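Local coordinates for hypothetical protein (Archaeoglobus fulgidus, PDB 2H6L), which is of unknown function but binds zinc in a Plants and Prokaryotes Conserved (PPC) domain and is built as an assembly of three copies, at residues V3-E7 and P119-P125; H36-A42 and L75-M81; I43-A49 and L66-I72; Y54-K59 and E131-L135; C88-V92 and G102-F106. All coordinates share one frame; numbering follows the deposited sequence.

From the N terminus, strand 2-7 meets the loop 119-125 in contact 1, which closes the longest of the loops here and encloses contacts 2, 3 and 5. Contact 2 pairs strand 38-43 with strand 70-82. Within it lies contact 3, which joins the following strand, 45-55, to the approach and start of strand 70-82. Contact 5, in series after both, closes the hairpin of strands 85-96 and 99-110 and holds the zinc; backbone bonds join it to contact 2. Contact 4 runs from the end of strand 45-55 to the C-terminal loop 131-135, crossing contacts 1, 2 and 3 along the chain and enclosing contact 5.

Contact 1 of 5, residues V3-E7 and P119-P125; sequences VFEFE and PLSGEAP
F4 and F6 both turn their rings toward the loop 119-125 and carry the dense half of this contact. P125 lies over a face of the F4 ring, its CB 3.7 Å from the centroid in a CH-pi contact only 14° off the ring normal. F6 is more thoroughly enclosed. L120 CB sits over one face of its ring, 4.0 Å from the centroid, while P125 CD comes in at the edge, in plane, 3.7 Å from F6 CZ. The opposite face of the F6 ring carries an ordered water. With CG turned beside the backbone N and anti to the carbonyl carbon (chi1 -50°), the ring is laid along the loop, and CE2 comes to 3.2 Å from E123 O. A CB on G122 would clash with F6 CD2 and E5 O, so glycine suits this close pass. The backbones pair through one antiparallel bridge, E7 N giving to S121 O and S121 N to E7 O, each at 3.0 Å. The other edge of strand 2-7 continues into the second subunit, where residues 3-7 pair antiparallel with one of its strands and extend the sheet across the interface. An alanine at F6 is likely to leave L120 CB without the ring it packs against, strip P125 CD of its edge contact and open a gap beneath the loop. The E5 side is looser and wet: E5 O accepts from two waters, one taking the E123 N-H at 2.7 Å and the other donating to E123 O. The E5 and E123 carboxylates lead away from this layer.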
# COMPACT_ATOMS: atom_id res chain seq x y z
N VAL A 3 14.90 13.89 -6.71
CA VAL A 3 14.27 14.03 -5.41
C VAL A 3 13.31 15.21 -5.39
O VAL A 3 13.67 16.31 -5.77
CB VAL A 3 15.32 14.27 -4.30
CG1 VAL A 3 14.63 14.39 -2.95
CG2 VAL A 3 16.34 13.13 -4.29
N PHE A 4 12.08 14.97 -4.95
CA PHE A 4 11.08 16.04 -4.85
C PHE A 4 10.65 16.10 -3.40
O PHE A 4 10.12 15.14 -2.85
CB PHE A 4 9.88 15.75 -5.76
CG PHE A 4 10.25 15.57 -7.20
CD1 PHE A 4 10.68 14.34 -7.67
CD2 PHE A 4 10.22 16.64 -8.08
CE1 PHE A 4 11.08 14.18 -9.00
CE2 PHE A 4 10.62 16.49 -9.41
CZ PHE A 4 11.05 15.26 -9.87
N GLU A 5 10.88 17.25 -2.77
CA GLU A 5 10.56 17.43 -1.37
C GLU A 5 9.23 18.14 -1.16
O GLU A 5 8.89 19.07 -1.90
CB GLU A 5 11.68 18.22 -0.68
CG GLU A 5 11.58 18.29 0.83
CD GLU A 5 12.78 18.97 1.46
OE1 GLU A 5 13.89 18.83 0.91
OE2 GLU A 5 12.62 19.64 2.50
N PHE A 6 8.49 17.70 -0.14
CA PHE A 6 7.20 18.28 0.19
C PHE A 6 6.93 18.30 1.69
O PHE A 6 7.70 17.76 2.49
CB PHE A 6 6.06 17.47 -0.45
CG PHE A 6 6.25 17.19 -1.92
CD1 PHE A 6 6.96 16.08 -2.35
CD2 PHE A 6 5.65 18.02 -2.88
CE1 PHE A 6 7.07 15.79 -3.71
CE2 PHE A 6 5.76 17.74 -4.24
CZ PHE A 6 6.47 16.62 -4.66
N GLU A 7 5.82 18.94 2.06
CA GLU A 7 5.36 19.03 3.44
C GLU A 7 3.96 18.43 3.41
O GLU A 7 3.24 18.60 2.42
CB GLU A 7 5.24 20.48 3.91
CG GLU A 7 6.41 21.04 4.68
CD GLU A 7 6.19 22.50 5.06
OE1 GLU A 7 6.21 23.37 4.17
OE2 GLU A 7 5.98 22.78 6.26
N PRO A 119 -2.29 14.83 0.09
CA PRO A 119 -1.72 15.89 -0.75
C PRO A 119 -0.30 16.24 -0.29
O PRO A 119 0.01 16.18 0.90
CB PRO A 119 -2.70 17.05 -0.57
CG PRO A 119 -3.26 16.81 0.80
CD PRO A 119 -3.48 15.32 0.82
N LEU A 120 0.55 16.57 -1.25
CA LEU A 120 1.93 16.92 -0.96
C LEU A 120 2.16 18.36 -1.41
O LEU A 120 2.03 18.67 -2.61
CB LEU A 120 2.88 15.96 -1.68
CG LEU A 120 2.73 14.50 -1.22
CD1 LEU A 120 3.44 13.56 -2.19
CD2 LEU A 120 3.29 14.36 0.18
N SER A 121 2.47 19.22 -0.45
CA SER A 121 2.71 20.64 -0.72
C SER A 121 4.18 20.91 -1.06
O SER A 121 5.07 20.75 -0.24
CB SER A 121 2.29 21.46 0.51
OG SER A 121 2.70 22.81 0.42
N GLY A 122 4.42 21.33 -2.30
CA GLY A 122 5.77 21.61 -2.76
C GLY A 122 5.74 21.64 -4.27
O GLY A 122 4.66 21.63 -4.86
N GLU A 123 6.90 21.67 -4.91
CA GLU A 123 6.93 21.68 -6.37
C GLU A 123 6.49 20.33 -6.91
O GLU A 123 7.12 19.32 -6.66
CB GLU A 123 8.33 22.01 -6.87
CG GLU A 123 8.82 23.38 -6.45
CD GLU A 123 7.85 24.48 -6.85
OE1 GLU A 123 7.30 24.41 -7.96
OE2 GLU A 123 7.65 25.42 -6.05
N ALA A 124 5.39 20.32 -7.66
CA ALA A 124 4.87 19.08 -8.23
C ALA A 124 5.72 18.56 -9.37
O ALA A 124 6.14 19.32 -10.25
CB ALA A 124 3.43 19.29 -8.72
N PRO A 125 6.02 17.25 -9.37
CA PRO A 125 6.83 16.71 -10.46
C PRO A 125 6.02 16.68 -11.75
O PRO A 125 4.81 16.43 -11.72
CB PRO A 125 7.21 15.32 -9.96
CG PRO A 125 6.08 14.95 -9.06
CD PRO A 125 5.78 16.24 -8.32
O HOH W 1 9.01 21.62 -3.30
O HOH W 2 8.81 18.95 -4.83

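Contact 2 of 5, residues H36-A42 and L75-M81; sequences HAAHISA and LSGNVSM
A38 and I40 pair with V79 and G77 in an antiparallel strand pair buried near the centre of the chain. Two of the bonds are short, I40 N to G77 O at 2.7 Å and V79 N to A38 O at 2.8 Å, whereas A38 N reaches V79 O at 3.3 Å. On the face of I40 and V79 the packing is tight where I40 CD1 touches V79 CG2 at 3.4 Å. Further along, L75 CD2 makes an ordinary contact with A42 CB at 3.8 Å. G77 has no side chain between these groups. Helix 22-33 covers this face through L22 and L30, giving the layered form of an antiparallel sheet with a helix packed on it. H39, S41, S76 and N78 occupy the other face, at the subunit interface. There the H39 ring stacks on F116 of the second subunit, and N78 ND2 donates to E114 of that same chain. Beyond the ladder, H36 and selenomethionine M81 meet near the surface. The selenium stands over a face of the imidazole, 3.9 Å from its centroid, and CE follows over that face because the M81 chain bends twice (chi2 -68°, chi3 -86°).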
# COMPACT_ATOMS: atom_id res chain seq x y z
N HIS A 36 -1.82 19.03 -6.90
CA HIS A 36 -0.95 18.68 -8.03
C HIS A 36 0.06 17.59 -7.73
O HIS A 36 0.69 17.04 -8.64
CB HIS A 36 -0.21 19.93 -8.52
CG HIS A 36 -1.12 21.00 -9.04
ND1 HIS A 36 -0.66 22.24 -9.42
CD2 HIS A 36 -2.45 21.01 -9.26
CE1 HIS A 36 -1.68 22.98 -9.84
NE2 HIS A 36 -2.78 22.25 -9.75
N ALA A 37 0.22 17.26 -6.45
CA ALA A 37 1.15 16.22 -6.02
C ALA A 37 0.55 15.52 -4.81
O ALA A 37 0.07 16.18 -3.89
CB ALA A 37 2.50 16.84 -5.67
N ALA A 38 0.56 14.19 -4.81
CA ALA A 38 -0.00 13.44 -3.70
C ALA A 38 0.29 11.95 -3.75
O ALA A 38 0.75 11.43 -4.77
CB ALA A 38 -1.51 13.65 -3.64
N HIS A 39 0.04 11.28 -2.63
CA HIS A 39 0.21 9.84 -2.53
C HIS A 39 -1.22 9.32 -2.47
O HIS A 39 -2.07 9.91 -1.81
CB HIS A 39 0.94 9.46 -1.25
CG HIS A 39 1.04 7.98 -1.04
ND1 HIS A 39 0.67 7.36 0.14
CD2 HIS A 39 1.49 6.99 -1.85
CE1 HIS A 39 0.88 6.06 0.03
NE2 HIS A 39 1.38 5.81 -1.16
N ILE A 40 -1.48 8.21 -3.16
CA ILE A 40 -2.82 7.64 -3.22
C ILE A 40 -2.88 6.19 -2.77
O ILE A 40 -1.99 5.40 -3.08
CB ILE A 40 -3.37 7.67 -4.65
CG1 ILE A 40 -3.51 9.12 -5.13
CG2 ILE A 40 -4.69 6.93 -4.72
CD1 ILE A 40 -3.81 9.23 -6.62
N SER A 41 -3.96 5.85 -2.08
CA SER A 41 -4.18 4.49 -1.62
C SER A 41 -5.69 4.23 -1.57
O SER A 41 -6.47 5.13 -1.29
CB SER A 41 -3.58 4.31 -0.23
OG SER A 41 -3.75 2.97 0.20
N ALA A 42 -6.11 3.00 -1.86
CA ALA A 42 -7.53 2.68 -1.83
C ALA A 42 -7.79 1.19 -1.69
O ALA A 42 -6.93 0.36 -1.97
CB ALA A 42 -8.22 3.21 -3.10
N LEU A 75 -4.41 -0.98 -4.04
CA LEU A 75 -4.43 0.14 -4.97
C LEU A 75 -3.49 1.19 -4.38
O LEU A 75 -3.69 1.67 -3.27
CB LEU A 75 -5.85 0.71 -5.10
CG LEU A 75 -6.06 1.70 -6.25
CD1 LEU A 75 -7.52 1.67 -6.66
CD2 LEU A 75 -5.62 3.10 -5.85
N SER A 76 -2.46 1.53 -5.14
CA SER A 76 -1.48 2.49 -4.67
C SER A 76 -0.96 3.34 -5.81
O SER A 76 -0.90 2.90 -6.95
CB SER A 76 -0.32 1.76 -4.00
OG SER A 76 0.72 2.67 -3.68
N GLY A 77 -0.58 4.58 -5.52
CA GLY A 77 -0.08 5.41 -6.58
C GLY A 77 0.22 6.83 -6.16
O GLY A 77 0.27 7.15 -4.98
N ASN A 78 0.40 7.69 -7.16
CA ASN A 78 0.71 9.07 -6.88
C ASN A 78 0.07 10.02 -7.88
O ASN A 78 -0.42 9.61 -8.94
CB ASN A 78 2.23 9.26 -6.91
CG ASN A 78 2.83 8.86 -8.23
OD1 ASN A 78 2.53 9.45 -9.27
ND2 ASN A 78 3.69 7.84 -8.21
N VAL A 79 0.09 11.30 -7.52
CA VAL A 79 -0.45 12.36 -8.35
C VAL A 79 0.71 13.28 -8.71
O VAL A 79 1.56 13.57 -7.87
CB VAL A 79 -1.49 13.21 -7.60
CG1 VAL A 79 -1.89 14.41 -8.44
CG2 VAL A 79 -2.70 12.36 -7.25
N SER A 80 0.74 13.72 -9.96
CA SER A 80 1.78 14.62 -10.43
C SER A 80 1.22 15.39 -11.62
O SER A 80 0.06 15.21 -11.98
CB SER A 80 3.04 13.84 -10.83
OG SER A 80 2.72 12.73 -11.64
N MSE A 81 2.04 16.26 -12.21
CA MSE A 81 1.58 17.06 -13.34
C MSE A 81 1.97 16.52 -14.71
O MSE A 81 3.14 16.25 -14.98
CB MSE A 81 2.08 18.50 -13.20
CG MSE A 81 1.42 19.29 -12.06
SE MSE A 81 -0.47 19.67 -12.35
CE MSE A 81 -0.27 21.30 -13.37
O HOH W 3 -4.39 -0.09 -1.08

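Contact 3 of 5, residues I43-A49 and L66-I72; sequences IGAVRSA and LMEPLEI
I72 leans across G44 toward V46, and its side chain can be followed atom by atom as an example of how a branched residue closes a strand pair. CB lies 3.4 Å from G44 O, the same oxygen that accepts the I72 N-H at 2.7 Å, so backbone bond and side chain meet one carbonyl. There the chain divides. CG2, anti to the backbone N, goes back toward I43 and comes to 4.1 Å from its CA. CG1, anti to the carbonyl carbon (chi1 -62°), passes over the G44 peptide, and at the tip CD1 rests 3.8 Å from A45 N and equally near V46 CG1. The two aliphatic side chains cross at about a right angle. G44 has backbone angles at which a CB would jam against the preceding carbonyl oxygen, so the close passage of I72 falls where glycine is called for. The ladder continues with V46 N to L70 O, a nearly straight bond of 2.8 Å, and with L70 N to V46 O. V46 CG2 meanwhile meets L70 CB at 4.1 Å. The register then slips by one residue as the chain corners at R47, and a second short ladder resumes at A49 and L66, with A49 N giving to L66 O at 2.9 Å. R47 leaves the seam, and its NH1 forms a salt bridge with E109. E71 turns to the opposite face from V46 and I72, where its OE2 takes the backbone N-H of Y54 of the third subunit. Within the chain, L70 packs on L94 of strand 85-96 and Y101 of strand 99-110, and V46 on A108 of strand 99-110.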
# COMPACT_ATOMS: atom_id res chain seq x y z
N ILE A 43 -9.00 0.86 -1.23
CA ILE A 43 -9.42 -0.53 -1.09
C ILE A 43 -10.91 -0.54 -1.41
O ILE A 43 -11.54 0.51 -1.49
CB ILE A 43 -9.22 -1.10 0.34
CG1 ILE A 43 -10.00 -0.28 1.36
CG2 ILE A 43 -7.74 -1.14 0.68
CD1 ILE A 43 -10.05 -0.95 2.75
N GLY A 44 -11.47 -1.72 -1.60
CA GLY A 44 -12.88 -1.80 -1.92
C GLY A 44 -13.11 -2.85 -2.99
O GLY A 44 -12.47 -3.89 -2.98
N ALA A 45 -14.04 -2.58 -3.91
CA ALA A 45 -14.33 -3.53 -4.97
C ALA A 45 -14.78 -2.80 -6.22
O ALA A 45 -15.30 -1.69 -6.15
CB ALA A 45 -15.41 -4.51 -4.52
N VAL A 46 -14.58 -3.44 -7.37
CA VAL A 46 -14.95 -2.87 -8.66
C VAL A 46 -15.81 -3.86 -9.44
O VAL A 46 -15.75 -5.06 -9.21
CB VAL A 46 -13.69 -2.55 -9.51
CG1 VAL A 46 -12.79 -1.56 -8.77
CG2 VAL A 46 -12.93 -3.82 -9.82
N ARG A 47 -16.59 -3.33 -10.38
CA ARG A 47 -17.47 -4.16 -11.21
C ARG A 47 -16.74 -4.64 -12.46
O ARG A 47 -17.14 -5.61 -13.10
CB ARG A 47 -18.71 -3.36 -11.60
CG ARG A 47 -19.42 -2.70 -10.41
CD ARG A 47 -20.75 -2.11 -10.85
NE ARG A 47 -21.68 -3.14 -11.30
CZ ARG A 47 -22.66 -2.94 -12.17
NH1 ARG A 47 -22.84 -1.74 -12.70
NH2 ARG A 47 -23.46 -3.95 -12.52
N SER A 48 -15.67 -3.94 -12.82
CA SER A 48 -14.87 -4.31 -13.99
C SER A 48 -13.64 -3.43 -14.02
O SER A 48 -13.52 -2.50 -13.23
CB SER A 48 -15.67 -4.11 -15.27
OG SER A 48 -15.94 -2.73 -15.47
N ALA A 49 -12.73 -3.70 -14.95
CA ALA A 49 -11.53 -2.90 -15.01
C ALA A 49 -10.70 -3.16 -16.24
O ALA A 49 -10.91 -4.12 -16.97
CB ALA A 49 -10.69 -3.16 -13.76
N LEU A 66 -11.04 -6.94 -17.86
CA LEU A 66 -11.64 -7.80 -16.86
C LEU A 66 -13.08 -7.35 -16.67
O LEU A 66 -13.32 -6.29 -16.09
CB LEU A 66 -10.89 -7.67 -15.54
CG LEU A 66 -9.45 -8.19 -15.51
CD1 LEU A 66 -8.75 -7.65 -14.28
CD2 LEU A 66 -9.45 -9.72 -15.51
N MSE A 67 -14.02 -8.13 -17.18
CA MSE A 67 -15.42 -7.80 -17.06
C MSE A 67 -16.11 -8.71 -16.05
O MSE A 67 -17.11 -9.37 -16.35
CB MSE A 67 -16.10 -7.87 -18.43
CG MSE A 67 -15.64 -6.77 -19.40
SE MSE A 67 -16.42 -6.85 -21.18
CE MSE A 67 -18.16 -6.10 -20.79
N GLU A 68 -15.54 -8.75 -14.86
CA GLU A 68 -16.07 -9.53 -13.76
C GLU A 68 -15.81 -8.76 -12.48
O GLU A 68 -14.76 -8.13 -12.34
CB GLU A 68 -15.38 -10.90 -13.65
CG GLU A 68 -15.70 -11.64 -12.34
CD GLU A 68 -14.92 -12.92 -12.14
OE1 GLU A 68 -13.69 -12.91 -12.36
OE2 GLU A 68 -15.53 -13.94 -11.75
N PRO A 69 -16.76 -8.78 -11.54
CA PRO A 69 -16.59 -8.07 -10.28
C PRO A 69 -15.31 -8.56 -9.61
O PRO A 69 -15.04 -9.76 -9.59
CB PRO A 69 -17.83 -8.48 -9.49
CG PRO A 69 -18.86 -8.61 -10.57
CD PRO A 69 -18.11 -9.36 -11.65
N LEU A 70 -14.52 -7.64 -9.08
CA LEU A 70 -13.26 -8.00 -8.43
C LEU A 70 -13.03 -7.14 -7.20
O LEU A 70 -13.49 -6.00 -7.13
CB LEU A 70 -12.09 -7.80 -9.40
CG LEU A 70 -11.44 -8.99 -10.12
CD1 LEU A 70 -12.40 -10.14 -10.27
CD2 LEU A 70 -10.93 -8.52 -11.48
N GLU A 71 -12.32 -7.69 -6.22
CA GLU A 71 -12.00 -6.95 -5.01
C GLU A 71 -10.76 -6.13 -5.29
O GLU A 71 -9.88 -6.57 -6.04
CB GLU A 71 -11.67 -7.90 -3.85
CG GLU A 71 -12.81 -8.76 -3.36
CD GLU A 71 -13.68 -8.04 -2.36
OE1 GLU A 71 -13.12 -7.53 -1.36
OE2 GLU A 71 -14.91 -7.97 -2.58
N ILE A 72 -10.67 -4.93 -4.72
CA ILE A 72 -9.48 -4.13 -4.88
C ILE A 72 -8.61 -4.66 -3.75
O ILE A 72 -8.80 -4.29 -2.60
CB ILE A 72 -9.73 -2.64 -4.65
CG1 ILE A 72 -10.74 -2.10 -5.67
CG2 ILE A 72 -8.42 -1.87 -4.78
CD1 ILE A 72 -11.11 -0.65 -5.43

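Contact 4 of 5, residues Y54-K59 and E131-L135; sequences YDQEKK and EQTGL
The Y54 ring takes L135 on one face and T133 at its edge. L135 CD1 stands over that face, 3.7 Å from the centroid and 16° off the normal, a CH-pi contact in which the two side chains slide past each other in opposite directions. In the plane of the ring, the hydroxyl OH donates to T133 O at 2.6 Å. Y61 of the same chain adds an edge-to-face ring contact. With CG anti to the backbone N (chi1 -166°), the ring leaves strand 45-55 and reaches over to the loop. A phenylalanine in place of Y54 would keep the face for L135 but is likely to leave T133 O without its hydroxyl partner and the ring less firmly fixed against the loop. Beside it K59 folds back, bent at chi3 and chi4, and brings NZ to 2.7 Å from E131 O. G134 lies between the two donors: a CB there would clash with both Y54 OH and K59 NZ, and its positive phi also favours glycine. One water bridges K59 O and G134 O, donating to each. D55 OD1 accepts from E57 N, 2.9 Å away, and from K58 N. This Asx turn closes the end of strand 45-55, an ST turn from L135 N to T133 OG1 shapes the facing loop, and Y54 and K59 join the two beside the zinc site, the nearest side-chain atom of L135 about 6 Å from the ion.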
# COMPACT_ATOMS: atom_id res chain seq x y z
N TYR A 54 3.69 -3.19 -18.89
CA TYR A 54 4.54 -2.51 -19.84
C TYR A 54 5.64 -3.39 -20.43
O TYR A 54 6.49 -3.92 -19.71
CB TYR A 54 5.17 -1.30 -19.15
CG TYR A 54 5.82 -0.31 -20.09
CD1 TYR A 54 5.06 0.42 -21.00
CD2 TYR A 54 7.20 -0.10 -20.06
CE1 TYR A 54 5.65 1.34 -21.87
CE2 TYR A 54 7.81 0.82 -20.92
CZ TYR A 54 7.04 1.54 -21.81
OH TYR A 54 7.63 2.45 -22.64
N ASP A 55 5.62 -3.57 -21.75
CA ASP A 55 6.66 -4.35 -22.40
C ASP A 55 7.86 -3.41 -22.38
O ASP A 55 7.86 -2.37 -23.03
CB ASP A 55 6.27 -4.68 -23.84
CG ASP A 55 7.28 -5.59 -24.51
OD1 ASP A 55 8.49 -5.28 -24.46
OD2 ASP A 55 6.87 -6.61 -25.09
N GLN A 56 8.88 -3.77 -21.61
CA GLN A 56 10.06 -2.93 -21.46
C GLN A 56 10.99 -2.86 -22.67
O GLN A 56 11.87 -2.00 -22.71
CB GLN A 56 10.83 -3.37 -20.20
CG GLN A 56 9.96 -3.32 -18.94
CD GLN A 56 10.70 -3.76 -17.68
OE1 GLN A 56 10.09 -3.91 -16.62
NE2 GLN A 56 12.00 -3.95 -17.78
N GLU A 57 10.81 -3.75 -23.64
CA GLU A 57 11.65 -3.74 -24.84
C GLU A 57 10.94 -3.06 -26.02
O GLU A 57 11.53 -2.22 -26.70
CB GLU A 57 12.04 -5.17 -25.24
CG GLU A 57 12.94 -5.89 -24.25
CD GLU A 57 14.19 -5.09 -23.90
OE1 GLU A 57 14.72 -4.39 -24.79
OE2 GLU A 57 14.64 -5.17 -22.74
N LYS A 58 9.69 -3.44 -26.27
CA LYS A 58 8.92 -2.83 -27.35
C LYS A 58 8.53 -1.43 -26.92
O LYS A 58 8.16 -0.59 -27.74
CB LYS A 58 7.67 -3.65 -27.65
CG LYS A 58 7.93 -5.04 -28.22
CD LYS A 58 6.62 -5.79 -28.43
CE LYS A 58 6.85 -7.19 -28.99
NZ LYS A 58 7.43 -7.16 -30.37
N LYS A 59 8.59 -1.19 -25.61
CA LYS A 59 8.26 0.12 -25.05
C LYS A 59 6.81 0.52 -25.29
O LYS A 59 6.53 1.60 -25.81
CB LYS A 59 9.20 1.18 -25.63
CG LYS A 59 10.67 0.98 -25.25
CD LYS A 59 11.62 1.62 -26.26
CE LYS A 59 11.61 3.14 -26.18
NZ LYS A 59 12.20 3.63 -24.91
N GLU A 131 13.42 8.90 -23.02
CA GLU A 131 13.92 8.03 -24.09
C GLU A 131 14.29 6.62 -23.61
O GLU A 131 13.96 5.62 -24.26
CB GLU A 131 15.13 8.69 -24.75
CG GLU A 131 15.75 7.93 -25.92
CD GLU A 131 14.92 8.00 -27.19
OE1 GLU A 131 14.53 9.12 -27.59
OE2 GLU A 131 14.66 6.94 -27.80
N GLN A 132 14.96 6.55 -22.47
CA GLN A 132 15.41 5.28 -21.91
C GLN A 132 14.30 4.25 -21.73
O GLN A 132 14.45 3.10 -22.12
CB GLN A 132 16.10 5.53 -20.57
CG GLN A 132 17.03 4.41 -20.12
CD GLN A 132 17.89 4.81 -18.94
OE1 GLN A 132 19.02 4.33 -18.80
NE2 GLN A 132 17.37 5.69 -18.09
N THR A 133 13.19 4.67 -21.13
CA THR A 133 12.08 3.75 -20.88
C THR A 133 10.91 3.83 -21.86
O THR A 133 10.15 2.87 -22.00
CB THR A 133 11.53 3.94 -19.46
OG1 THR A 133 11.03 5.28 -19.32
CG2 THR A 133 12.62 3.69 -18.41
N GLY A 134 10.77 4.98 -22.53
CA GLY A 134 9.67 5.18 -23.47
C GLY A 134 8.44 5.56 -22.68
O GLY A 134 7.32 5.60 -23.19
N LEU A 135 8.67 5.85 -21.40
CA LEU A 135 7.63 6.22 -20.46
C LEU A 135 7.66 7.73 -20.24
O LEU A 135 8.58 8.41 -20.70
CB LEU A 135 7.92 5.51 -19.13
CG LEU A 135 6.88 4.71 -18.36
CD1 LEU A 135 6.03 3.86 -19.30
CD2 LEU A 135 7.62 3.82 -17.36
O HOH W 4 7.04 4.38 -25.39

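Contact 5 of 5, residues C88-V92 and G102-F106; sequences CHIHV and GGHLF. With ZN (zinc ion), chain D.
H89, H91 and H104 come from the two strands of one beta hairpin and bind a single zinc ion. H89 NE2 and H91 NE2 each reach the metal at 2.2 Å and H104 ND1 at 2.1 Å; a fourth ligand atom comes from elsewhere. The H104 ring meets both others rim to rim, its plane 37° from that of H89 and 71° from that of H91; the three nitrogens converge on the ion, and neither pair is stacked face over face. With CG anti to the backbone N in both (chi1 -178°), H89 and H104 bring their rings together at the ion, H89 CD2 3.3 Å from H104 CE1. The antiparallel ladder of the PPC domain sheet beneath sets the strands: V92 and G103 exchange a bond pair, and L105 N gives to I90 O at 2.8 Å. H91 and H104 sit opposite each other as a non-hydrogen-bonded pair, CA to CA 4.5 Å, with both side chains on the metal face. On the other side L105 CD2 packs against V92 CG1 at 3.9 Å and against I90 CG2. The second subunit supplies part of the second shell: its E114 bonds to H89 ND1 and its I72 carbonyl to H91 ND1, probably fixing the rotation of those two rings. One water joins I90 N to L105 O.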
# COMPACT_ATOMS: atom_id res chain seq x y z
N CYS A 88 -2.97 10.97 -12.48
CA CYS A 88 -2.82 9.82 -11.59
C CYS A 88 -2.07 8.65 -12.22
O CYS A 88 -2.32 8.29 -13.37
CB CYS A 88 -4.20 9.30 -11.13
SG CYS A 88 -5.18 10.42 -10.09
N HIS A 89 -1.14 8.08 -11.46
CA HIS A 89 -0.38 6.92 -11.89
C HIS A 89 -0.69 5.89 -10.81
O HIS A 89 -0.21 6.00 -9.68
CB HIS A 89 1.12 7.18 -11.88
CG HIS A 89 1.93 6.01 -12.35
ND1 HIS A 89 3.31 5.99 -12.32
CD2 HIS A 89 1.55 4.82 -12.87
CE1 HIS A 89 3.74 4.84 -12.79
NE2 HIS A 89 2.70 4.11 -13.14
N ILE A 90 -1.49 4.90 -11.15
CA ILE A 90 -1.90 3.91 -10.17
C ILE A 90 -1.68 2.46 -10.57
O ILE A 90 -1.92 2.07 -11.70
CB ILE A 90 -3.41 4.06 -9.85
CG1 ILE A 90 -3.71 5.49 -9.43
CG2 ILE A 90 -3.83 3.06 -8.77
CD1 ILE A 90 -5.18 5.84 -9.45
N HIS A 91 -1.22 1.66 -9.61
CA HIS A 91 -1.01 0.25 -9.84
C HIS A 91 -1.97 -0.48 -8.90
O HIS A 91 -2.22 -0.03 -7.79
CB HIS A 91 0.44 -0.15 -9.56
CG HIS A 91 1.37 0.13 -10.70
ND1 HIS A 91 2.56 -0.53 -10.87
CD2 HIS A 91 1.26 0.99 -11.74
CE1 HIS A 91 3.15 -0.10 -11.97
NE2 HIS A 91 2.38 0.82 -12.52
N VAL A 92 -2.51 -1.61 -9.36
CA VAL A 92 -3.45 -2.35 -8.53
C VAL A 92 -3.30 -3.84 -8.59
O VAL A 92 -2.63 -4.41 -9.46
CB VAL A 92 -4.92 -2.06 -8.92
CG1 VAL A 92 -5.26 -0.61 -8.67
CG2 VAL A 92 -5.15 -2.45 -10.38
N GLY A 102 -2.94 -8.21 -11.67
CA GLY A 102 -2.27 -7.00 -11.23
C GLY A 102 -1.62 -6.23 -12.35
O GLY A 102 -1.30 -6.80 -13.40
N GLY A 103 -1.43 -4.93 -12.15
CA GLY A 103 -0.79 -4.12 -13.17
C GLY A 103 -1.05 -2.64 -13.09
O GLY A 103 -1.53 -2.12 -12.08
N HIS A 104 -0.71 -1.96 -14.18
CA HIS A 104 -0.92 -0.53 -14.32
C HIS A 104 -2.44 -0.39 -14.50
O HIS A 104 -3.04 -1.12 -15.28
CB HIS A 104 -0.18 -0.03 -15.57
CG HIS A 104 -0.27 1.44 -15.79
ND1 HIS A 104 0.71 2.32 -15.39
CD2 HIS A 104 -1.25 2.20 -16.36
CE1 HIS A 104 0.35 3.55 -15.70
NE2 HIS A 104 -0.84 3.50 -16.29
N LEU A 105 -3.05 0.53 -13.77
CA LEU A 105 -4.49 0.73 -13.86
C LEU A 105 -4.87 1.77 -14.90
O LEU A 105 -4.35 2.88 -14.89
CB LEU A 105 -5.05 1.15 -12.50
CG LEU A 105 -6.54 1.46 -12.43
CD1 LEU A 105 -7.33 0.18 -12.70
CD2 LEU A 105 -6.88 2.03 -11.06
N PHE A 106 -5.78 1.41 -15.80
CA PHE A 106 -6.24 2.33 -16.84
C PHE A 106 -7.63 2.82 -16.50
O PHE A 106 -7.91 4.02 -16.59
CB PHE A 106 -6.24 1.65 -18.20
CG PHE A 106 -4.86 1.42 -18.76
CD1 PHE A 106 -4.11 2.48 -19.25
CD2 PHE A 106 -4.31 0.14 -18.78
CE1 PHE A 106 -2.83 2.27 -19.75
CE2 PHE A 106 -3.02 -0.07 -19.28
CZ PHE A 106 -2.29 1.00 -19.76
ZN ZN D . 2.51 2.21 -14.23
O HOH W 5 -2.08 4.54 -13.81